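PDB 6KGU: penicillin-binding protein PbpB from Mycobacterium tuberculosis, which cross-links the peptide subunits of peptidoglycan during cell-wall synthesis and is inactivated by beta-lactam antibiotics such as aztreonam. Local coordinates for residues D198-A212 and L533-E545. Numbering follows the deposited sequence.
Sequences DNDIQFYVQQQVQQA and LFHNIAGWLMQRE. With CO (cobalt (II) ion), chain C.
Tyr204 and Trp540 stack face to face between two nearly antiparallel helices. The Tyr204 ring and the five-membered ring of Trp540 have centroids 3.8 Å apart, with planes only 10° from parallel. Both side chains leave their helices with CG anti to the backbone N, and the two side chains run in opposite senses across the stack. Tyr204 CB therefore lies over the six-membered ring of Trp540, as a CH-pi contact. The pile is longer than two rings. Gln208 CG lies over the rim of the opposite face of Tyr204, and Arg544 CD over the rim of the opposite face of Trp540.

Ile201 approaches Trp540 at its edge, with CA 4.0 Å from Trp540 CZ3. Its CG1 lies over one face of the Arg544 guanidinium, and its CD1 is 4.0 Å from Leu541 CD2. Arg544 NH2 makes a long salt bridge to Asp200 OD2 at 3.9 Å, with carboxylate and guanidinium planes 57° apart. Asp198, the N-cap of helix 199-216, adds a second negative charge nearby. The pair of acids probably favours the charged arginine.

Toward the other end, Asn536 ND2 gives a weak, bent hydrogen bond to Gln208 OE1 (3.3 Å, 140°). The two amide planes stand nearly perpendicular. Beneath the polar pair, Val205 CG2 meets Ile537 CG2, and Ala212 CB packs against Leu533 CD2 at 3.6 Å. On the outer side, His535 NE2 binds a cobalt ion, and a water on that metal donates to Asn536 OD1.

Val205 also touches strand 220-227, and Ile537 touches strand 509-516. The two helices thus lie side by side on one face of the antiparallel sheet. This is the N- and C-terminal helix pair of the penicillin-binding transpeptidase fold, here away from the aztreonam site.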
loop_
_atom_site.group_PDB
_atom_site.type_symbol
_atom_site.label_atom_id
_atom_site.label_comp_id
_atom_site.label_asym_id
_atom_site.label_seq_id
_atom_site.Cartn_x
_atom_site.Cartn_y
_atom_site.Cartn_z
ATOM N N ASP A 198 -2.805 8.758 11.908
ATOM C CA ASP A 198 -2.060 9.753 12.661
ATOM C C ASP A 198 -1.992 10.991 11.776
ATOM O O ASP A 198 -1.330 10.972 10.735
ATOM C CB ASP A 198 -0.675 9.218 13.022
ATOM C CG ASP A 198 0.167 10.216 13.799
ATOM O OD1 ASP A 198 0.189 11.403 13.440
ATOM O OD2 ASP A 198 0.822 9.794 14.766
ATOM N N ASN A 199 -2.660 12.068 12.205
ATOM C CA ASN A 199 -2.797 13.251 11.360
ATOM C C ASN A 199 -1.451 13.852 10.995
ATOM O O ASN A 199 -1.305 14.387 9.897
ATOM C CB ASN A 199 -3.683 14.293 12.042
ATOM C CG ASN A 199 -5.172 13.975 11.892
ATOM O OD1 ASN A 199 -5.545 12.997 11.233
ATOM N ND2 ASN A 199 -6.022 14.795 12.497
ATOM N N ASP A 200 -0.454 13.764 11.881
ATOM C CA ASP A 200 0.870 14.278 11.550
ATOM C C ASP A 200 1.504 13.458 10.433
ATOM O O ASP A 200 2.038 14.009 9.466
ATOM C CB ASP A 200 1.776 14.271 12.785
ATOM C CG ASP A 200 1.220 15.107 13.933
ATOM O OD1 ASP A 200 0.528 16.123 13.671
ATOM O OD2 ASP A 200 1.494 14.750 15.098
ATOM N N ILE A 201 1.466 12.137 10.557
ATOM C CA ILE A 201 1.986 11.291 9.491
ATOM C C ILE A 201 1.177 11.498 8.213
ATOM O O ILE A 201 1.740 11.714 7.132
ATOM C CB ILE A 201 2.013 9.822 9.943
ATOM C CG1 ILE A 201 2.944 9.691 11.159
ATOM C CG2 ILE A 201 2.429 8.926 8.780
ATOM C CD1 ILE A 201 2.954 8.315 11.848
ATOM N N GLN A 202 -0.157 11.498 8.331
ATOM C CA GLN A 202 -1.001 11.691 7.155
ATOM C C GLN A 202 -0.673 12.996 6.450
ATOM O O GLN A 202 -0.539 13.030 5.228
ATOM C CB GLN A 202 -2.485 11.659 7.546
ATOM C CG GLN A 202 -3.439 12.022 6.397
ATOM C CD GLN A 202 -3.646 10.868 5.440
ATOM O OE1 GLN A 202 -3.470 9.718 5.820
ATOM N NE2 GLN A 202 -4.040 11.167 4.192
ATOM N N PHE A 203 -0.535 14.090 7.214
ATOM C CA PHE A 203 -0.285 15.387 6.597
ATOM C C PHE A 203 1.024 15.379 5.820
ATOM O O PHE A 203 1.095 15.880 4.689
ATOM C CB PHE A 203 -0.274 16.498 7.661
ATOM C CG PHE A 203 -0.096 17.876 7.084
ATOM C CD1 PHE A 203 -1.074 18.432 6.267
ATOM C CD2 PHE A 203 1.041 18.615 7.353
ATOM C CE1 PHE A 203 -0.923 19.699 5.729
ATOM C CE2 PHE A 203 1.199 19.887 6.820
ATOM C CZ PHE A 203 0.218 20.431 6.006
ATOM N N TYR A 204 2.081 14.812 6.412
ATOM C CA TYR A 204 3.371 14.781 5.721
ATOM C C TYR A 204 3.297 13.890 4.485
ATOM O O TYR A 204 3.755 14.265 3.398
ATOM C CB TYR A 204 4.466 14.284 6.674
ATOM C CG TYR A 204 5.857 14.368 6.092
ATOM C CD1 TYR A 204 6.578 15.557 6.130
ATOM C CD2 TYR A 204 6.451 13.261 5.515
ATOM C CE1 TYR A 204 7.860 15.647 5.581
ATOM C CE2 TYR A 204 7.729 13.330 4.974
ATOM C CZ TYR A 204 8.425 14.527 5.006
ATOM O OH TYR A 204 9.690 14.578 4.460
ATOM N N VAL A 205 2.728 12.693 4.636
ATOM C CA VAL A 205 2.639 11.774 3.501
ATOM C C VAL A 205 1.783 12.377 2.390
ATOM O O VAL A 205 2.147 12.320 1.214
ATOM C CB VAL A 205 2.104 10.411 3.971
ATOM C CG1 VAL A 205 1.779 9.501 2.761
ATOM C CG2 VAL A 205 3.145 9.745 4.903
ATOM N N GLN A 206 0.656 13.006 2.747
ATOM C CA GLN A 206 -0.242 13.550 1.725
ATOM C C GLN A 206 0.430 14.663 0.931
ATOM O O GLN A 206 0.294 14.732 -0.295
ATOM C CB GLN A 206 -1.542 14.048 2.376
ATOM C CG GLN A 206 -2.643 14.437 1.376
ATOM C CD GLN A 206 -4.016 14.596 2.029
ATOM O OE1 GLN A 206 -4.302 13.995 3.075
ATOM N NE2 GLN A 206 -4.863 15.434 1.427
ATOM N N GLN A 207 1.166 15.545 1.619
ATOM C CA GLN A 207 1.941 16.573 0.934
ATOM C C GLN A 207 3.022 15.967 0.054
ATOM O O GLN A 207 3.216 16.386 -1.092
ATOM C CB GLN A 207 2.593 17.490 1.952
ATOM C CG GLN A 207 1.687 18.410 2.681
ATOM C CD GLN A 207 2.523 19.253 3.608
ATOM O OE1 GLN A 207 2.965 18.778 4.669
ATOM N NE2 GLN A 207 2.827 20.475 3.180
ATOM N N GLN A 208 3.779 15.016 0.594
ATOM C CA GLN A 208 4.825 14.392 -0.210
ATOM C C GLN A 208 4.238 13.696 -1.431
ATOM O O GLN A 208 4.858 13.698 -2.502
ATOM C CB GLN A 208 5.638 13.424 0.655
ATOM C CG GLN A 208 6.586 14.160 1.649
ATOM C CD GLN A 208 7.806 14.759 0.945
ATOM O OE1 GLN A 208 8.284 14.222 -0.058
ATOM N NE2 GLN A 208 8.310 15.863 1.469
ATOM N N VAL A 209 3.025 13.141 -1.313
ATOM C CA VAL A 209 2.419 12.499 -2.478
ATOM C C VAL A 209 2.087 13.540 -3.544
ATOM O O VAL A 209 2.246 13.290 -4.752
ATOM C CB VAL A 209 1.181 11.689 -2.042
ATOM C CG1 VAL A 209 0.197 11.524 -3.188
ATOM C CG2 VAL A 209 1.629 10.313 -1.498
ATOM N N GLN A 210 1.607 14.717 -3.116
ATOM C CA GLN A 210 1.281 15.783 -4.063
ATOM C C GLN A 210 2.533 16.236 -4.804
ATOM O O GLN A 210 2.535 16.360 -6.031
ATOM C CB GLN A 210 0.630 16.973 -3.341
ATOM C CG GLN A 210 0.160 18.091 -4.310
ATOM C CD GLN A 210 -0.843 17.563 -5.348
ATOM O OE1 GLN A 210 -1.958 17.183 -5.000
ATOM N NE2 GLN A 210 -0.436 17.521 -6.618
ATOM N N GLN A 211 3.625 16.458 -4.092
ATOM C CA GLN A 211 4.783 16.919 -4.839
ATOM C C GLN A 211 5.508 15.783 -5.574
ATOM O O GLN A 211 6.222 16.062 -6.539
ATOM C CB GLN A 211 5.706 17.698 -3.907
ATOM C CG GLN A 211 4.929 18.664 -2.979
ATOM C CD GLN A 211 4.064 19.710 -3.696
ATOM O OE1 GLN A 211 4.455 20.287 -4.710
ATOM N NE2 GLN A 211 2.882 19.961 -3.150
ATOM N N ALA A 212 5.314 14.512 -5.187
ATOM C CA ALA A 212 5.768 13.420 -6.053
ATOM C C ALA A 212 5.008 13.424 -7.374
ATOM O O ALA A 212 5.589 13.198 -8.446
ATOM C CB ALA A 212 5.595 12.072 -5.354
ATOM N N LEU A 533 10.593 8.730 -3.097
ATOM C CA LEU A 533 9.482 9.046 -2.208
ATOM C C LEU A 533 9.503 8.148 -0.976
ATOM O O LEU A 533 9.195 8.595 0.140
ATOM C CB LEU A 533 8.159 8.931 -2.961
ATOM C CG LEU A 533 6.876 9.197 -2.183
ATOM C CD1 LEU A 533 6.943 10.530 -1.430
ATOM C CD2 LEU A 533 5.703 9.194 -3.161
ATOM N N PHE A 534 9.876 6.884 -1.153
ATOM C CA PHE A 534 10.053 6.023 0.010
ATOM C C PHE A 534 11.174 6.549 0.901
ATOM O O PHE A 534 11.047 6.556 2.128
ATOM C CB PHE A 534 10.347 4.586 -0.432
ATOM C CG PHE A 534 10.712 3.664 0.716
ATOM C CD1 PHE A 534 12.039 3.542 1.134
ATOM C CD2 PHE A 534 9.724 2.920 1.374
ATOM C CE1 PHE A 534 12.378 2.699 2.202
ATOM C CE2 PHE A 534 10.050 2.061 2.433
ATOM C CZ PHE A 534 11.388 1.961 2.847
ATOM N N HIS A 535 12.291 6.952 0.291
ATOM C CA HIS A 535 13.411 7.554 1.015
ATOM C C HIS A 535 12.952 8.691 1.920
ATOM O O HIS A 535 13.253 8.709 3.123
ATOM C CB HIS A 535 14.436 8.077 0.005
ATOM C CG HIS A 535 15.602 8.769 0.631
ATOM N ND1 HIS A 535 16.725 8.093 1.043
ATOM C CD2 HIS A 535 15.828 10.077 0.905
ATOM C CE1 HIS A 535 17.592 8.949 1.556
ATOM N NE2 HIS A 535 17.072 10.158 1.479
ATOM N N ASN A 536 12.212 9.645 1.344
ATOM C CA ASN A 536 11.745 10.812 2.086
ATOM C C ASN A 536 10.850 10.412 3.251
ATOM O O ASN A 536 11.034 10.866 4.382
ATOM C CB ASN A 536 10.981 11.751 1.149
ATOM C CG ASN A 536 11.867 12.370 0.095
ATOM O OD1 ASN A 536 13.087 12.333 0.207
ATOM N ND2 ASN A 536 11.252 12.957 -0.932
ATOM N N ILE A 537 9.847 9.574 2.983
ATOM C CA ILE A 537 8.875 9.228 4.020
ATOM C C ILE A 537 9.521 8.374 5.106
ATOM O O ILE A 537 9.369 8.642 6.300
ATOM C CB ILE A 537 7.654 8.517 3.412
ATOM C CG1 ILE A 537 6.857 9.490 2.531
ATOM C CG2 ILE A 537 6.763 7.907 4.521
ATOM C CD1 ILE A 537 5.884 8.809 1.609
ATOM N N ALA A 538 10.217 7.311 4.709
ATOM C CA ALA A 538 10.781 6.409 5.706
ATOM C C ALA A 538 11.847 7.116 6.535
ATOM O O ALA A 538 11.946 6.890 7.745
ATOM C CB ALA A 538 11.358 5.161 5.032
ATOM N N GLY A 539 12.648 7.971 5.897
ATOM C CA GLY A 539 13.657 8.717 6.632
ATOM C C GLY A 539 13.045 9.678 7.630
ATOM O O GLY A 539 13.531 9.818 8.754
ATOM N N TRP A 540 11.965 10.348 7.236
ATOM C CA TRP A 540 11.287 11.269 8.140
ATOM C C TRP A 540 10.635 10.525 9.305
ATOM O O TRP A 540 10.612 11.027 10.438
ATOM C CB TRP A 540 10.249 12.086 7.365
ATOM C CG TRP A 540 9.458 13.034 8.216
ATOM C CD1 TRP A 540 9.854 14.271 8.664
ATOM C CD2 TRP A 540 8.123 12.847 8.694
ATOM N NE1 TRP A 540 8.849 14.849 9.396
ATOM C CE2 TRP A 540 7.780 13.994 9.438
ATOM C CE3 TRP A 540 7.187 11.811 8.579
ATOM C CZ2 TRP A 540 6.549 14.134 10.058
ATOM C CZ3 TRP A 540 5.955 11.960 9.193
ATOM C CH2 TRP A 540 5.650 13.107 9.923
ATOM N N LEU A 541 10.092 9.332 9.049
ATOM C CA LEU A 541 9.512 8.560 10.142
ATOM C C LEU A 541 10.580 8.139 11.142
ATOM O O LEU A 541 10.305 8.071 12.346
ATOM C CB LEU A 541 8.776 7.328 9.600
ATOM C CG LEU A 541 7.466 7.577 8.829
ATOM C CD1 LEU A 541 6.994 6.325 8.090
ATOM C CD2 LEU A 541 6.379 8.074 9.779
ATOM N N MET A 542 11.797 7.848 10.671
ATOM C CA MET A 542 12.853 7.468 11.602
ATOM C C MET A 542 13.280 8.661 12.443
ATOM O O MET A 542 13.402 8.558 13.667
ATOM C CB MET A 542 14.046 6.879 10.849
ATOM C CG MET A 542 13.721 5.624 10.054
ATOM S SD MET A 542 13.253 4.216 11.057
ATOM C CE MET A 542 11.486 4.357 11.227
ATOM N N GLN A 543 13.478 9.816 11.804
ATOM C CA GLN A 543 13.966 10.986 12.528
ATOM C C GLN A 543 12.950 11.450 13.561
ATOM O O GLN A 543 13.298 11.718 14.717
ATOM C CB GLN A 543 14.304 12.112 11.546
ATOM C CG GLN A 543 15.394 11.701 10.530
ATOM C CD GLN A 543 15.594 12.718 9.399
ATOM O OE1 GLN A 543 14.912 13.734 9.343
ATOM N NE2 GLN A 543 16.533 12.442 8.506
ATOM N N ARG A 544 11.680 11.526 13.169
ATOM C CA ARG A 544 10.691 12.116 14.057
ATOM C C ARG A 544 10.488 11.292 15.321
ATOM O O ARG A 544 10.061 11.844 16.342
ATOM C CB ARG A 544 9.367 12.300 13.322
ATOM C CG ARG A 544 8.527 11.058 13.277
ATOM C CD ARG A 544 7.255 11.232 12.452
ATOM N NE ARG A 544 6.187 11.937 13.153
ATOM C CZ ARG A 544 5.272 11.352 13.922
ATOM N NH1 ARG A 544 5.295 10.037 14.127
ATOM N NH2 ARG A 544 4.337 12.087 14.498
ATOM N N GLU A 545 10.789 9.995 15.286
ATOM C CA GLU A 545 10.760 9.166 16.482
ATOM C C GLU A 545 12.149 8.919 17.064
ATOM O O GLU A 545 12.288 8.098 17.974
ATOM C CB GLU A 545 10.076 7.834 16.186
ATOM C CG GLU A 545 8.565 7.909 16.295
ATOM C CD GLU A 545 7.940 6.580 16.641
ATOM O OE1 GLU A 545 8.423 5.535 16.141
ATOM O OE2 GLU A 545 6.968 6.579 17.426
HETATM CO CO CO C . 17.652 12.072 2.274
HETATM O O HOH W 1 15.804 13.122 1.765
HETATM O O HOH W 2 15.754 12.619 3.057
HETATM O O HOH W 3 17.510 11.602 4.061
HETATM O O HOH W 4 18.942 10.877 3.508
#